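Local coordinates for putative alpha KG dependent 2,4-D dioxygenase (Burkholderia xenovorans, PDB 5J92), which binds an iron(II) ion and probably acts as a 2-oxoglutarate-dependent dioxygenase of the TfdA family, at residues A[19-24]-A[250-255]. Sequence-based numbering, arbitrary orientation.
Sequences FIAARI and FVYSHE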
loop_
_atom_site.group_PDB
_atom_site.type_symbol
_atom_site.label_atom_id
_atom_site.label_comp_id
_atom_site.label_asym_id
_atom_site.label_seq_id
_atom_site.Cartn_x
_atom_site.Cartn_y
_atom_site.Cartn_z
ATOM N N PHE A 19 20.041 9.082 -8.000
ATOM C CA PHE A 19 19.720 10.334 -7.319
ATOM C C PHE A 19 19.299 10.224 -5.857
ATOM O O PHE A 19 19.108 11.270 -5.226
ATOM C CB PHE A 19 18.632 11.090 -8.116
ATOM C CG PHE A 19 17.419 10.264 -8.467
ATOM C CD1 PHE A 19 16.420 10.026 -7.528
ATOM C CD2 PHE A 19 17.243 9.779 -9.759
ATOM C CE1 PHE A 19 15.278 9.294 -7.855
ATOM C CE2 PHE A 19 16.109 9.041 -10.100
ATOM C CZ PHE A 19 15.117 8.796 -9.141
ATOM N N ILE A 20 19.161 9.035 -5.282
ATOM C CA ILE A 20 18.716 8.902 -3.895
ATOM C C ILE A 20 19.888 8.756 -2.934
ATOM O O ILE A 20 19.880 9.339 -1.849
ATOM C CB ILE A 20 17.749 7.713 -3.740
ATOM C CG1 ILE A 20 16.485 7.936 -4.566
ATOM C CG2 ILE A 20 17.404 7.513 -2.248
ATOM C CD1 ILE A 20 15.558 6.736 -4.575
ATOM N N ALA A 21 20.886 7.951 -3.294
ATOM C CA ALA A 21 21.875 7.494 -2.332
ATOM C C ALA A 21 23.267 7.517 -2.941
ATOM O O ALA A 21 23.447 7.267 -4.136
ATOM C CB ALA A 21 21.560 6.071 -1.841
ATOM N N ALA A 22 24.253 7.801 -2.093
ATOM C CA ALA A 22 25.648 7.775 -2.502
ATOM C C ALA A 22 26.516 7.378 -1.320
ATOM O O ALA A 22 26.228 7.735 -0.171
ATOM C CB ALA A 22 26.114 9.134 -3.033
ATOM N N ARG A 23 27.609 6.688 -1.626
ATOM C CA ARG A 23 28.657 6.420 -0.656
ATOM C C ARG A 23 29.669 7.556 -0.646
ATOM O O ARG A 23 29.949 8.188 -1.675
ATOM C CB ARG A 23 29.370 5.099 -0.974
ATOM C CG ARG A 23 28.534 3.864 -0.609
ATOM C CD ARG A 23 29.271 2.542 -0.854
ATOM N NE ARG A 23 28.522 1.418 -0.287
ATOM C CZ ARG A 23 27.463 0.853 -0.856
ATOM N NH1 ARG A 23 27.033 1.284 -2.042
ATOM N NH2 ARG A 23 26.843 -0.156 -0.254
ATOM N N ILE A 24 30.209 7.824 0.536
ATOM C CA ILE A 24 31.250 8.820 0.707
ATOM C C ILE A 24 32.431 8.088 1.312
ATOM O O ILE A 24 32.364 7.621 2.454
ATOM C CB ILE A 24 30.796 9.982 1.594
ATOM C CG1 ILE A 24 29.719 10.773 0.852
ATOM C CG2 ILE A 24 31.975 10.873 1.903
ATOM C CD1 ILE A 24 29.071 11.818 1.679
ATOM N N PHE A 250 11.024 5.351 -7.586
ATOM C CA PHE A 250 11.312 6.353 -6.571
ATOM C C PHE A 250 12.022 5.766 -5.357
ATOM O O PHE A 250 12.231 6.484 -4.377
ATOM C CB PHE A 250 10.016 7.044 -6.113
ATOM C CG PHE A 250 9.218 7.638 -7.230
ATOM C CD1 PHE A 250 9.809 8.497 -8.152
ATOM C CD2 PHE A 250 7.884 7.285 -7.401
ATOM C CE1 PHE A 250 9.068 9.026 -9.188
ATOM C CE2 PHE A 250 7.129 7.822 -8.433
ATOM C CZ PHE A 250 7.727 8.696 -9.334
ATOM N N VAL A 251 12.388 4.480 -5.395
ATOM C CA VAL A 251 12.856 3.760 -4.214
ATOM C C VAL A 251 14.276 3.246 -4.421
ATOM O O VAL A 251 14.620 2.735 -5.496
ATOM C CB VAL A 251 11.907 2.597 -3.863
ATOM C CG1 VAL A 251 12.516 1.719 -2.756
ATOM C CG2 VAL A 251 10.553 3.183 -3.404
ATOM N N TYR A 252 15.101 3.408 -3.386
ATOM C CA TYR A 252 16.404 2.762 -3.263
ATOM C C TYR A 252 16.355 1.811 -2.071
ATOM O O TYR A 252 15.986 2.217 -0.966
ATOM C CB TYR A 252 17.525 3.798 -3.075
ATOM C CG TYR A 252 18.839 3.229 -2.560
ATOM C CD1 TYR A 252 19.632 2.418 -3.363
ATOM C CD2 TYR A 252 19.283 3.501 -1.271
ATOM C CE1 TYR A 252 20.832 1.905 -2.892
ATOM C CE2 TYR A 252 20.485 2.980 -0.782
ATOM C CZ TYR A 252 21.254 2.184 -1.609
ATOM O OH TYR A 252 22.445 1.656 -1.163
ATOM N N SER A 253 16.724 0.558 -2.298
ATOM C CA SER A 253 16.770 -0.460 -1.254
ATOM C C SER A 253 18.223 -0.672 -0.828
ATOM O O SER A 253 19.066 -1.078 -1.640
ATOM C CB SER A 253 16.144 -1.765 -1.759
ATOM O OG SER A 253 16.096 -2.747 -0.730
ATOM N N HIS A 254 18.534 -0.370 0.427
ATOM C CA HIS A 254 19.917 -0.450 0.872
ATOM C C HIS A 254 20.209 -1.840 1.422
ATOM O O HIS A 254 19.637 -2.241 2.448
ATOM C CB HIS A 254 20.234 0.608 1.923
ATOM C CG HIS A 254 21.677 0.624 2.317
ATOM N ND1 HIS A 254 22.675 1.018 1.447
ATOM C CD2 HIS A 254 22.295 0.254 3.461
ATOM C CE1 HIS A 254 23.844 0.917 2.054
ATOM N NE2 HIS A 254 23.641 0.454 3.276
ATOM N N GLU A 255 21.111 -2.562 0.747
ATOM C CA GLU A 255 21.654 -3.815 1.267
ATOM C C GLU A 255 22.774 -3.482 2.243
ATOM O O GLU A 255 23.821 -2.957 1.847
ATOM C CB GLU A 255 22.166 -4.706 0.135
ATOM C CG GLU A 255 21.078 -5.235 -0.791
ATOM C CD GLU A 255 20.195 -6.272 -0.123
ATOM O OE1 GLU A 255 20.572 -6.800 0.948
ATOM O OE2 GLU A 255 19.109 -6.560 -0.663
HETATM O O HOH W 1 26.569 -1.749 1.982
HETATM O O HOH W 2 24.401 -1.886 -0.786
HETATM O O HOH W 3 24.569 0.334 -2.738
#
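The touching parts of segments 19-24 and 250-255, 20-23 and 250-254, run in similar directions, 27° apart, and approach most closely at I20 and Y252, whose CA atoms are 6.6 Å apart. I20 turns its CG1 branch anti to the carbonyl carbon, so that CD1 packs onto the backbone between F250 and Y252, 3.3 Å from F250 O, while its CG2 lies against Y252 CB. Y252, with CG anti to the backbone N (chi1 164°), places its ring face against A21 CB. This CH-pi contact puts A21 CB 3.7 Å from the Y252 ring centroid, displaced toward the CD2-CE2 rim; H254 N lies over the opposite face. H254 fixes the hydroxyl end: Y252 OH and H254 ND1 are hydrogen-bonded at 2.7 Å, and H254 NE2 is hydrogen-bonded to D260 OD2. The extended R23 chain brings its guanidinium obliquely to H254, planes 35° apart, with R23 NH2 3.9 Å from H254 CE1. Three waters lie in the guanidinium plane: R23 NH2 donates to two, each of which donates to E255 O, and R23 NH1 to the third, whose O is 2.7 Å from R23 NH1 and hydrogen-bonded to Y252 OH. The H254 side chain is about 13 Å from the bound Fe(II). The contact joins strand 251-254, outermost in its sheet within this chain, to strand 21-25 of the larger mixed sheet, an inter-sheet packing consistent with the double-stranded beta-helix (cupin) core of TauD/TfdA dioxygenases.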